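Long-range contacts in Serine/threonine-protein kinase Tel1 (Chaetomium thermophilum, PDB 6SKY), which probably phosphorylates serine or threonine in [ST]-Q sequences of proteins as an ATP-dependent DNA damage sensor that activates checkpoint signalling: residues A[2644-2652]-A[2769-2780]; A[2750-2761]-A[2793-2801]. All coordinates share one frame; numbering follows the deposited sequence.

Contact 1: A[2644-2652]-A[2769-2780]; sequences LGIRTYKVL and DHKTGEVVHIDL. With AGS (phosphothiophosphoric acid-adenylate ester), chain C.
Tyr2649 meets the backbone just ahead of the Asp2779 side chain: the amide N of Asp2779 donates to Tyr2649 OH over 2.9 Å, an almost straight bond at 170°. The ring also rests on Ile2778, whose CG2 stands over the middle of one face, 4.0 Å from the centroid of the Tyr2649 ring, a CH-pi contact. Tyr2649 reaches this place because its CG sits between the backbone N and the carbonyl carbon (chi1 70°). The two branches of Ile2778 share the work: while CG2 takes the tyrosine, CD1 runs on to the adenine, 3.4 Å from AGS N7.

At the other end, Arg2647 forms a salt-bridge network with Asp2769 and Glu2774, whose carboxylates come to the edge of the guanidinium. The hydrogen bond from Arg2647 NH2 to Glu2774 OE2 is weak at 3.3 Å; the one to Asp2769 OD2 is nominally 3.0 Å, but the position of that oxygen is doubtful. Bends at chi2 and chi3 fold the arginine chain over Val2776, whose CG2 lies over the guanidinium face.

Further out, helix 2616-2632 touches Tyr2649 through Glu2623, and Arg2856 forms a salt bridge with Asp2779. Asp2779 and Asn2765 make up the magnesium site. Strand 2775-2777 leads into the Asp-Leu-Gly sequence, the counterpart of the kinase DFG motif, at the start of the activation loop.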
loop_
_atom_site.group_PDB
_atom_site.type_symbol
_atom_site.label_atom_id
_atom_site.label_comp_id
_atom_site.label_asym_id
_atom_site.label_seq_id
_atom_site.Cartn_x
_atom_site.Cartn_y
_atom_site.Cartn_z
ATOM N N LEU A 2644 4.388 17.956 17.103
ATOM C CA LEU A 2644 4.761 16.890 18.017
ATOM C C LEU A 2644 6.253 16.963 18.285
ATOM O O LEU A 2644 7.061 16.952 17.356
ATOM C CB LEU A 2644 4.375 15.529 17.456
ATOM C CG LEU A 2644 2.890 15.192 17.463
ATOM C CD1 LEU A 2644 2.638 13.937 16.694
ATOM C CD2 LEU A 2644 2.415 15.026 18.862
ATOM N N GLY A 2645 6.607 17.051 19.554
ATOM C CA GLY A 2645 7.991 17.147 19.966
ATOM C C GLY A 2645 8.032 17.138 21.470
ATOM O O GLY A 2645 7.005 17.000 22.140
ATOM N N ILE A 2646 9.234 17.292 22.007
ATOM C CA ILE A 2646 9.403 17.298 23.447
ATOM C C ILE A 2646 9.922 18.657 23.877
ATOM O O ILE A 2646 10.482 19.419 23.092
ATOM C CB ILE A 2646 10.334 16.176 23.943
ATOM C CG1 ILE A 2646 11.783 16.507 23.633
ATOM C CG2 ILE A 2646 9.953 14.863 23.318
ATOM C CD1 ILE A 2646 12.742 15.758 24.489
ATOM N N ARG A 2647 9.694 18.964 25.146
ATOM C CA ARG A 2647 10.214 20.166 25.769
ATOM C C ARG A 2647 11.569 19.853 26.379
ATOM O O ARG A 2647 11.728 18.841 27.062
ATOM C CB ARG A 2647 9.251 20.668 26.842
ATOM C CG ARG A 2647 7.982 21.282 26.309
ATOM C CD ARG A 2647 8.190 22.743 25.996
ATOM N NE ARG A 2647 8.763 23.440 27.139
ATOM C CZ ARG A 2647 8.050 23.993 28.111
ATOM N NH1 ARG A 2647 8.663 24.596 29.114
ATOM N NH2 ARG A 2647 6.733 23.944 28.082
ATOM N N THR A 2648 12.535 20.718 26.134
ATOM C CA THR A 2648 13.898 20.502 26.585
ATOM C C THR A 2648 14.218 21.389 27.780
ATOM O O THR A 2648 13.538 22.376 28.053
ATOM C CB THR A 2648 14.884 20.782 25.452
ATOM O OG1 THR A 2648 14.613 22.069 24.894
ATOM C CG2 THR A 2648 14.748 19.750 24.365
ATOM N N TYR A 2649 15.256 21.004 28.509
ATOM C CA TYR A 2649 15.848 21.864 29.517
ATOM C C TYR A 2649 17.355 21.742 29.374
ATOM O O TYR A 2649 17.855 21.113 28.441
ATOM C CB TYR A 2649 15.319 21.536 30.921
ATOM C CG TYR A 2649 15.756 20.236 31.543
ATOM C CD1 TYR A 2649 16.279 20.214 32.815
ATOM C CD2 TYR A 2649 15.602 19.037 30.889
ATOM C CE1 TYR A 2649 16.666 19.051 33.401
ATOM C CE2 TYR A 2649 15.992 17.865 31.471
ATOM C CZ TYR A 2649 16.521 17.880 32.728
ATOM O OH TYR A 2649 16.914 16.715 33.328
ATOM N N LYS A 2650 18.098 22.365 30.274
ATOM C CA LYS A 2650 19.543 22.447 30.138
ATOM C C LYS A 2650 20.209 21.898 31.382
ATOM O O LYS A 2650 19.979 22.401 32.481
ATOM C CB LYS A 2650 19.987 23.883 29.891
ATOM C CG LYS A 2650 21.471 24.041 29.873
ATOM C CD LYS A 2650 21.924 24.724 28.627
ATOM C CE LYS A 2650 23.381 25.062 28.720
ATOM N NZ LYS A 2650 23.720 26.171 27.798
ATOM N N VAL A 2651 21.031 20.875 31.206
ATOM C CA VAL A 2651 21.864 20.333 32.265
ATOM C C VAL A 2651 23.298 20.720 31.964
ATOM O O VAL A 2651 23.754 20.597 30.825
ATOM C CB VAL A 2651 21.726 18.805 32.381
ATOM C CG1 VAL A 2651 22.287 18.331 33.683
ATOM C CG2 VAL A 2651 20.289 18.398 32.257
ATOM N N LEU A 2652 24.013 21.189 32.979
ATOM C CA LEU A 2652 25.400 21.611 32.819
ATOM C C LEU A 2652 26.220 20.968 33.921
ATOM O O LEU A 2652 26.201 21.447 35.065
ATOM C CB LEU A 2652 25.509 23.126 32.872
ATOM C CG LEU A 2652 26.894 23.730 32.741
ATOM C CD1 LEU A 2652 27.392 23.512 31.352
ATOM C CD2 LEU A 2652 26.812 25.181 33.040
ATOM N N ASP A 2769 3.311 22.138 32.909
ATOM C CA ASP A 2769 3.427 23.551 32.583
ATOM C C ASP A 2769 2.040 24.172 32.634
ATOM O O ASP A 2769 1.207 23.904 31.771
ATOM C CB ASP A 2769 4.057 23.707 31.206
ATOM C CG ASP A 2769 4.337 25.139 30.848
ATOM O OD1 ASP A 2769 4.275 26.008 31.726
ATOM O OD2 ASP A 2769 4.623 25.407 29.671
ATOM N N HIS A 2770 1.775 25.000 33.639
ATOM C CA HIS A 2770 0.451 25.575 33.791
ATOM C C HIS A 2770 0.299 26.907 33.080
ATOM O O HIS A 2770 -0.546 27.711 33.469
ATOM C CB HIS A 2770 0.079 25.706 35.266
ATOM C CG HIS A 2770 0.994 26.575 36.065
ATOM N ND1 HIS A 2770 1.545 26.165 37.256
ATOM C CD2 HIS A 2770 1.425 27.842 35.868
ATOM C CE1 HIS A 2770 2.292 27.135 37.750
ATOM N NE2 HIS A 2770 2.238 28.163 36.925
ATOM N N LYS A 2771 1.097 27.157 32.049
ATOM C CA LYS A 2771 0.843 28.235 31.111
ATOM C C LYS A 2771 0.499 27.741 29.722
ATOM O O LYS A 2771 -0.251 28.407 29.015
ATOM C CB LYS A 2771 2.055 29.160 31.007
ATOM C CG LYS A 2771 2.358 29.924 32.261
ATOM C CD LYS A 2771 1.214 30.822 32.647
ATOM C CE LYS A 2771 1.475 31.478 33.982
ATOM N NZ LYS A 2771 0.277 32.200 34.487
ATOM N N THR A 2772 1.038 26.595 29.318
ATOM C CA THR A 2772 0.775 26.014 28.017
ATOM C C THR A 2772 0.120 24.648 28.084
ATOM O O THR A 2772 -0.330 24.151 27.051
ATOM C CB THR A 2772 2.074 25.897 27.215
ATOM O OG1 THR A 2772 3.075 25.292 28.029
ATOM C CG2 THR A 2772 2.550 27.246 26.812
ATOM N N GLY A 2773 0.055 24.030 29.250
ATOM C CA GLY A 2773 -0.617 22.770 29.407
ATOM C C GLY A 2773 0.219 21.546 29.128
ATOM O O GLY A 2773 -0.241 20.440 29.393
ATOM N N GLU A 2774 1.430 21.698 28.624
ATOM C CA GLU A 2774 2.215 20.544 28.232
ATOM C C GLU A 2774 3.062 20.020 29.378
ATOM O O GLU A 2774 3.292 20.700 30.373
ATOM C CB GLU A 2774 3.095 20.885 27.046
ATOM C CG GLU A 2774 3.668 22.235 27.067
ATOM C CD GLU A 2774 3.877 22.750 25.677
ATOM O OE1 GLU A 2774 3.303 22.157 24.746
ATOM O OE2 GLU A 2774 4.610 23.742 25.504
ATOM N N VAL A 2775 3.516 18.781 29.225
ATOM C CA VAL A 2775 4.318 18.094 30.225
ATOM C C VAL A 2775 5.784 18.192 29.846
ATOM O O VAL A 2775 6.145 18.249 28.670
ATOM C CB VAL A 2775 3.888 16.622 30.380
ATOM C CG1 VAL A 2775 2.419 16.543 30.570
ATOM C CG2 VAL A 2775 4.284 15.825 29.179
ATOM N N VAL A 2776 6.636 18.232 30.859
ATOM C CA VAL A 2776 8.080 18.257 30.692
ATOM C C VAL A 2776 8.643 17.068 31.445
ATOM O O VAL A 2776 8.304 16.852 32.608
ATOM C CB VAL A 2776 8.697 19.571 31.202
ATOM C CG1 VAL A 2776 10.110 19.734 30.700
ATOM C CG2 VAL A 2776 7.849 20.750 30.795
ATOM N N HIS A 2777 9.481 16.290 30.784
ATOM C CA HIS A 2777 10.147 15.164 31.411
ATOM C C HIS A 2777 11.596 15.530 31.671
ATOM O O HIS A 2777 12.299 15.992 30.771
ATOM C CB HIS A 2777 10.041 13.918 30.541
ATOM C CG HIS A 2777 8.712 13.242 30.630
ATOM N ND1 HIS A 2777 8.555 11.977 31.145
ATOM C CD2 HIS A 2777 7.476 13.662 30.288
ATOM C CE1 HIS A 2777 7.280 11.646 31.111
ATOM N NE2 HIS A 2777 6.605 12.651 30.594
ATOM N N ILE A 2778 12.024 15.357 32.914
ATOM C CA ILE A 2778 13.367 15.678 33.349
ATOM C C ILE A 2778 13.998 14.394 33.861
ATOM O O ILE A 2778 13.345 13.361 33.949
ATOM C CB ILE A 2778 13.371 16.773 34.427
ATOM C CG1 ILE A 2778 12.614 16.307 35.655
ATOM C CG2 ILE A 2778 12.705 18.009 33.914
ATOM C CD1 ILE A 2778 12.493 17.327 36.690
ATOM N N ASP A 2779 15.289 14.460 34.178
ATOM C CA ASP A 2779 15.993 13.353 34.823
ATOM C C ASP A 2779 15.978 12.111 33.928
ATOM O O ASP A 2779 15.503 11.042 34.297
ATOM C CB ASP A 2779 15.364 13.087 36.196
ATOM C CG ASP A 2779 16.208 12.207 37.100
ATOM O OD1 ASP A 2779 16.677 11.135 36.666
ATOM O OD2 ASP A 2779 16.368 12.581 38.281
ATOM N N LEU A 2780 16.528 12.274 32.727
ATOM C CA LEU A 2780 16.389 11.297 31.655
ATOM C C LEU A 2780 17.559 10.326 31.585
ATOM O O LEU A 2780 17.896 9.848 30.504
ATOM C CB LEU A 2780 16.226 12.010 30.314
ATOM C CG LEU A 2780 15.023 12.921 30.108
ATOM C CD1 LEU A 2780 15.128 13.584 28.775
ATOM C CD2 LEU A 2780 13.749 12.144 30.186
HETATM P PG AGS C . 14.097 11.907 44.778
HETATM S S1G AGS C . 12.454 10.980 44.288
HETATM O O2G AGS C . 15.125 11.832 43.619
HETATM O O3G AGS C . 14.707 11.252 46.046
HETATM P PB AGS C . 13.537 14.395 43.908
HETATM O O1B AGS C . 12.987 13.676 42.745
HETATM O O2B AGS C . 12.627 15.466 44.503
HETATM O O3B AGS C . 13.819 13.401 45.088
HETATM P PA AGS C . 15.049 16.663 43.639
HETATM O O1A AGS C . 15.683 16.992 44.920
HETATM O O2A AGS C . 15.815 17.138 42.405
HETATM O O3A AGS C . 14.872 15.106 43.475
HETATM O "O5'" AGS C . 13.607 17.273 43.671
HETATM C "C5'" AGS C . 13.466 18.698 43.739
HETATM C "C4'" AGS C . 12.047 19.083 43.426
HETATM O "O4'" AGS C . 12.040 20.017 42.330
HETATM C "C3'" AGS C . 11.135 17.942 42.996
HETATM O "O3'" AGS C . 9.791 18.187 43.387
HETATM C "C2'" AGS C . 11.295 17.932 41.478
HETATM O "O2'" AGS C . 10.107 17.485 40.843
HETATM C "C1'" AGS C . 11.532 19.408 41.159
HETATM N N9 AGS C . 12.491 19.619 40.086
HETATM C C8 AGS C . 13.627 18.900 39.845
HETATM N N7 AGS C . 14.310 19.314 38.808
HETATM C C5 AGS C . 13.572 20.385 38.337
HETATM C C6 AGS C . 13.757 21.258 37.251
HETATM N N6 AGS C . 14.792 21.188 36.413
HETATM N N1 AGS C . 12.834 22.219 37.057
HETATM C C2 AGS C . 11.797 22.294 37.894
HETATM N N3 AGS C . 11.517 21.528 38.948
HETATM C C4 AGS C . 12.448 20.585 39.115
#

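Contact 2: A[2750-2761]-A[2793-2801]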
loop_
_atom_site.group_PDB
_atom_site.type_symbol
_atom_site.label_atom_id
_atom_site.label_comp_id
_atom_site.label_asym_id
_atom_site.label_seq_id
_atom_site.Cartn_x
_atom_site.Cartn_y
_atom_site.Cartn_z
ATOM N N SER A 2750 5.654 9.553 25.226
ATOM C CA SER A 2750 5.418 8.137 25.463
ATOM C C SER A 2750 6.039 7.284 24.370
ATOM O O SER A 2750 6.743 6.310 24.654
ATOM C CB SER A 2750 3.921 7.882 25.571
ATOM O OG SER A 2750 3.403 8.478 26.738
ATOM N N MET A 2751 5.813 7.644 23.108
ATOM C CA MET A 2751 6.420 6.876 22.023
ATOM C C MET A 2751 7.934 7.002 22.033
ATOM O O MET A 2751 8.651 6.006 21.892
ATOM C CB MET A 2751 5.863 7.314 20.676
ATOM C CG MET A 2751 4.519 6.728 20.348
ATOM S SD MET A 2751 4.457 4.950 20.550
ATOM C CE MET A 2751 3.473 4.808 22.028
ATOM N N LEU A 2752 8.441 8.218 22.200
ATOM C CA LEU A 2752 9.881 8.428 22.155
ATOM C C LEU A 2752 10.587 7.734 23.307
ATOM O O LEU A 2752 11.704 7.245 23.142
ATOM C CB LEU A 2752 10.176 9.917 22.166
ATOM C CG LEU A 2752 11.046 10.424 21.036
ATOM C CD1 LEU A 2752 10.682 11.841 20.726
ATOM C CD2 LEU A 2752 12.473 10.334 21.465
ATOM N N GLY A 2753 9.964 7.681 24.482
ATOM C CA GLY A 2753 10.558 6.988 25.597
ATOM C C GLY A 2753 10.377 5.495 25.574
ATOM O O GLY A 2753 11.122 4.790 26.252
ATOM N N HIS A 2754 9.393 4.989 24.840
ATOM C CA HIS A 2754 9.372 3.561 24.559
ATOM C C HIS A 2754 10.520 3.176 23.636
ATOM O O HIS A 2754 11.239 2.210 23.897
ATOM C CB HIS A 2754 8.035 3.161 23.947
ATOM C CG HIS A 2754 8.063 1.839 23.250
ATOM N ND1 HIS A 2754 8.245 0.650 23.920
ATOM C CD2 HIS A 2754 7.946 1.519 21.941
ATOM C CE1 HIS A 2754 8.234 -0.344 23.054
ATOM N NE2 HIS A 2754 8.056 0.157 21.846
ATOM N N VAL A 2755 10.716 3.931 22.556
ATOM C CA VAL A 2755 11.745 3.575 21.584
ATOM C C VAL A 2755 13.138 3.606 22.198
ATOM O O VAL A 2755 14.009 2.826 21.804
ATOM C CB VAL A 2755 11.640 4.495 20.356
ATOM C CG1 VAL A 2755 12.911 4.481 19.560
ATOM C CG2 VAL A 2755 10.497 4.060 19.489
ATOM N N LEU A 2756 13.377 4.474 23.178
ATOM C CA LEU A 2756 14.690 4.593 23.797
ATOM C C LEU A 2756 14.745 4.010 25.198
ATOM O O LEU A 2756 15.690 4.291 25.929
ATOM C CB LEU A 2756 15.137 6.051 23.838
ATOM C CG LEU A 2756 15.305 6.761 22.500
ATOM C CD1 LEU A 2756 15.700 8.191 22.715
ATOM C CD2 LEU A 2756 16.328 6.065 21.649
ATOM N N GLY A 2757 13.763 3.216 25.594
ATOM C CA GLY A 2757 13.836 2.522 26.859
ATOM C C GLY A 2757 13.780 3.394 28.084
ATOM O O GLY A 2757 14.187 2.955 29.156
ATOM N N LEU A 2758 13.263 4.609 27.963
ATOM C CA LEU A 2758 13.297 5.566 29.058
ATOM C C LEU A 2758 12.544 5.049 30.274
ATOM O O LEU A 2758 11.393 4.627 30.175
ATOM C CB LEU A 2758 12.705 6.887 28.591
ATOM C CG LEU A 2758 12.571 8.019 29.598
ATOM C CD1 LEU A 2758 13.932 8.458 30.055
ATOM C CD2 LEU A 2758 11.819 9.165 28.979
ATOM N N GLY A 2759 13.200 5.087 31.425
ATOM C CA GLY A 2759 12.599 4.627 32.656
ATOM C C GLY A 2759 12.718 5.654 33.754
ATOM O O GLY A 2759 13.155 6.773 33.497
ATOM N N ASP A 2760 12.332 5.286 34.976
ATOM C CA ASP A 2760 12.341 6.190 36.128
ATOM C C ASP A 2760 11.299 7.295 35.972
ATOM O O ASP A 2760 11.530 8.442 36.342
ATOM C CB ASP A 2760 13.735 6.773 36.357
ATOM C CG ASP A 2760 13.893 7.401 37.713
ATOM O OD1 ASP A 2760 13.426 6.814 38.707
ATOM O OD2 ASP A 2760 14.511 8.479 37.789
ATOM N N ARG A 2761 10.140 6.943 35.433
ATOM C CA ARG A 2761 9.097 7.910 35.102
ATOM C C ARG A 2761 8.079 8.023 36.230
ATOM O O ARG A 2761 6.896 7.808 36.039
ATOM C CB ARG A 2761 8.411 7.517 33.799
ATOM C CG ARG A 2761 9.277 7.560 32.566
ATOM C CD ARG A 2761 9.717 8.952 32.265
ATOM N NE ARG A 2761 11.054 9.213 32.760
ATOM C CZ ARG A 2761 11.499 10.409 33.104
ATOM N NH1 ARG A 2761 12.728 10.556 33.541
ATOM N NH2 ARG A 2761 10.708 11.454 33.023
ATOM N N PRO A 2793 11.538 -4.487 39.269
ATOM C CA PRO A 2793 11.707 -3.936 37.923
ATOM C C PRO A 2793 10.552 -3.041 37.498
ATOM O O PRO A 2793 9.435 -3.132 38.003
ATOM C CB PRO A 2793 11.778 -5.186 37.044
ATOM C CG PRO A 2793 12.065 -6.293 37.966
ATOM C CD PRO A 2793 11.431 -5.948 39.250
ATOM N N GLU A 2794 10.849 -2.160 36.548
ATOM C CA GLU A 2794 9.851 -1.309 35.904
ATOM C C GLU A 2794 9.506 -1.945 34.566
ATOM O O GLU A 2794 10.230 -1.776 33.586
ATOM C CB GLU A 2794 10.373 0.110 35.714
ATOM C CG GLU A 2794 10.660 0.857 36.997
ATOM C CD GLU A 2794 11.361 2.178 36.758
ATOM O OE1 GLU A 2794 11.625 2.511 35.587
ATOM O OE2 GLU A 2794 11.655 2.883 37.744
ATOM N N LEU A 2795 8.394 -2.666 34.522
ATOM C CA LEU A 2795 8.026 -3.474 33.369
ATOM C C LEU A 2795 6.875 -2.866 32.575
ATOM O O LEU A 2795 6.023 -3.580 32.053
ATOM C CB LEU A 2795 7.679 -4.892 33.808
ATOM C CG LEU A 2795 8.756 -5.631 34.605
ATOM C CD1 LEU A 2795 8.212 -6.926 35.149
ATOM C CD2 LEU A 2795 9.983 -5.892 33.765
ATOM N N VAL A 2796 6.839 -1.544 32.466
ATOM C CA VAL A 2796 5.844 -0.858 31.648
ATOM C C VAL A 2796 6.583 -0.050 30.593
ATOM O O VAL A 2796 7.693 0.424 30.854
ATOM C CB VAL A 2796 4.935 0.043 32.494
ATOM C CG1 VAL A 2796 3.966 -0.782 33.288
ATOM C CG2 VAL A 2796 5.766 0.903 33.410
ATOM N N PRO A 2797 6.023 0.135 29.399
ATOM C CA PRO A 2797 6.736 0.912 28.383
ATOM C C PRO A 2797 6.781 2.398 28.680
ATOM O O PRO A 2797 7.741 3.068 28.287
ATOM C CB PRO A 2797 5.948 0.610 27.106
ATOM C CG PRO A 2797 4.625 0.224 27.572
ATOM C CD PRO A 2797 4.795 -0.462 28.868
ATOM N N PHE A 2798 5.773 2.930 29.358
ATOM C CA PHE A 2798 5.710 4.336 29.718
ATOM C C PHE A 2798 4.665 4.484 30.809
ATOM O O PHE A 2798 3.982 3.527 31.166
ATOM C CB PHE A 2798 5.397 5.215 28.504
ATOM C CG PHE A 2798 4.352 4.653 27.584
ATOM C CD1 PHE A 2798 4.712 4.019 26.418
ATOM C CD2 PHE A 2798 3.014 4.782 27.871
ATOM C CE1 PHE A 2798 3.762 3.518 25.578
ATOM C CE2 PHE A 2798 2.074 4.280 27.031
ATOM C CZ PHE A 2798 2.447 3.652 25.886
ATOM N N ARG A 2799 4.548 5.695 31.340
ATOM C CA ARG A 2799 3.607 5.976 32.419
ATOM C C ARG A 2799 2.253 6.347 31.834
ATOM O O ARG A 2799 2.118 7.371 31.166
ATOM C CB ARG A 2799 4.126 7.088 33.320
ATOM C CG ARG A 2799 3.241 7.317 34.500
ATOM C CD ARG A 2799 3.798 8.330 35.444
ATOM N NE ARG A 2799 3.031 8.343 36.675
ATOM C CZ ARG A 2799 3.400 7.729 37.783
ATOM N NH1 ARG A 2799 2.638 7.776 38.851
ATOM N NH2 ARG A 2799 4.534 7.077 37.822
ATOM N N LEU A 2800 1.259 5.500 32.067
ATOM C CA LEU A 2800 -0.105 5.717 31.608
ATOM C C LEU A 2800 -1.082 5.319 32.702
ATOM O O LEU A 2800 -2.003 4.535 32.485
ATOM C CB LEU A 2800 -0.379 4.947 30.323
ATOM C CG LEU A 2800 -1.462 5.448 29.380
ATOM C CD1 LEU A 2800 -1.138 6.828 28.911
ATOM C CD2 LEU A 2800 -1.565 4.519 28.207
ATOM N N THR A 2801 -0.867 5.820 33.910
ATOM C CA THR A 2801 -1.736 5.481 35.024
ATOM C C THR A 2801 -3.118 6.100 34.826
ATOM O O THR A 2801 -3.403 6.737 33.818
ATOM C CB THR A 2801 -1.107 5.932 36.334
ATOM O OG1 THR A 2801 -1.104 7.357 36.400
ATOM C CG2 THR A 2801 0.304 5.450 36.408
#
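Phe2798 turns its CB toward helix 2732-2755 and carries its ring onto the last turns of that helix. Its CG, placed between its own backbone N and carbonyl carbon (chi1 41°), lies 3.8 Å from CB of Ser2750, which covers one ring face in a CH-pi contact. On one side of the ring CD1 approaches the Ser2750 carbonyl O at 3.5 Å, while CD2 on the other side passes the Ser2750 OG, a hydroxyl bonded back to Thr2746 O. Farther along, CE1 touches the Met2751 methyl CE at 3.8 Å, and the same methyl reaches toward CZ at the tip. Pro2797 CG backs the opposite face, and Pro2797 CB packs 3.9 Å from His2754 ND1.

Beyond the helix, which closes in a Schellman motif with Gly2757 at positive phi, the contact turns polar. Extended beyond CG, Glu2794 presents OE1 to the amide N of Asp2760, 2.9 Å away at 171°, accepting on the lone pair that faces its other oxygen. Arg2799 stretches out from CG to NE and gives NH2 to the carbonyl O of Arg2761 at 3.0 Å, meeting a lone pair in the carbonyl plane; Trp2940 adds a cation-pi contact to that arginine.

Both polar bonds end on main-chain atoms of the Asp-Arg-His sequence of the kinase catalytic loop. The loop is thus held without engaging the Asp2760 carboxylate, about 6 Å from the magnesium, although Glu2794 OE2 comes within 4.4 Å of Asp2760 OD1.

In the fold
Arg2761 joins the two contacts: its NH1 probably bonds to Ile2778 O and its NH2 to His2777 ND1, while Leu2758 packs on Leu2780. Contact 2 is the more buried, with Phe2798 and Pro2797 packed on the helix end and bonds to loop backbone beyond; contact 1 is only partly buried, with a charged cluster at one end and the adenine pocket at the other. Helix 2732-2755 supplies one side of contact 2 and also packs on contact 1; helix 2616-2632 touches both. The segments alternate along the chain, and the Arg2761 bonds hold the catalytic loop against the end of strand 2775-2777, beside the nucleotide and magnesium.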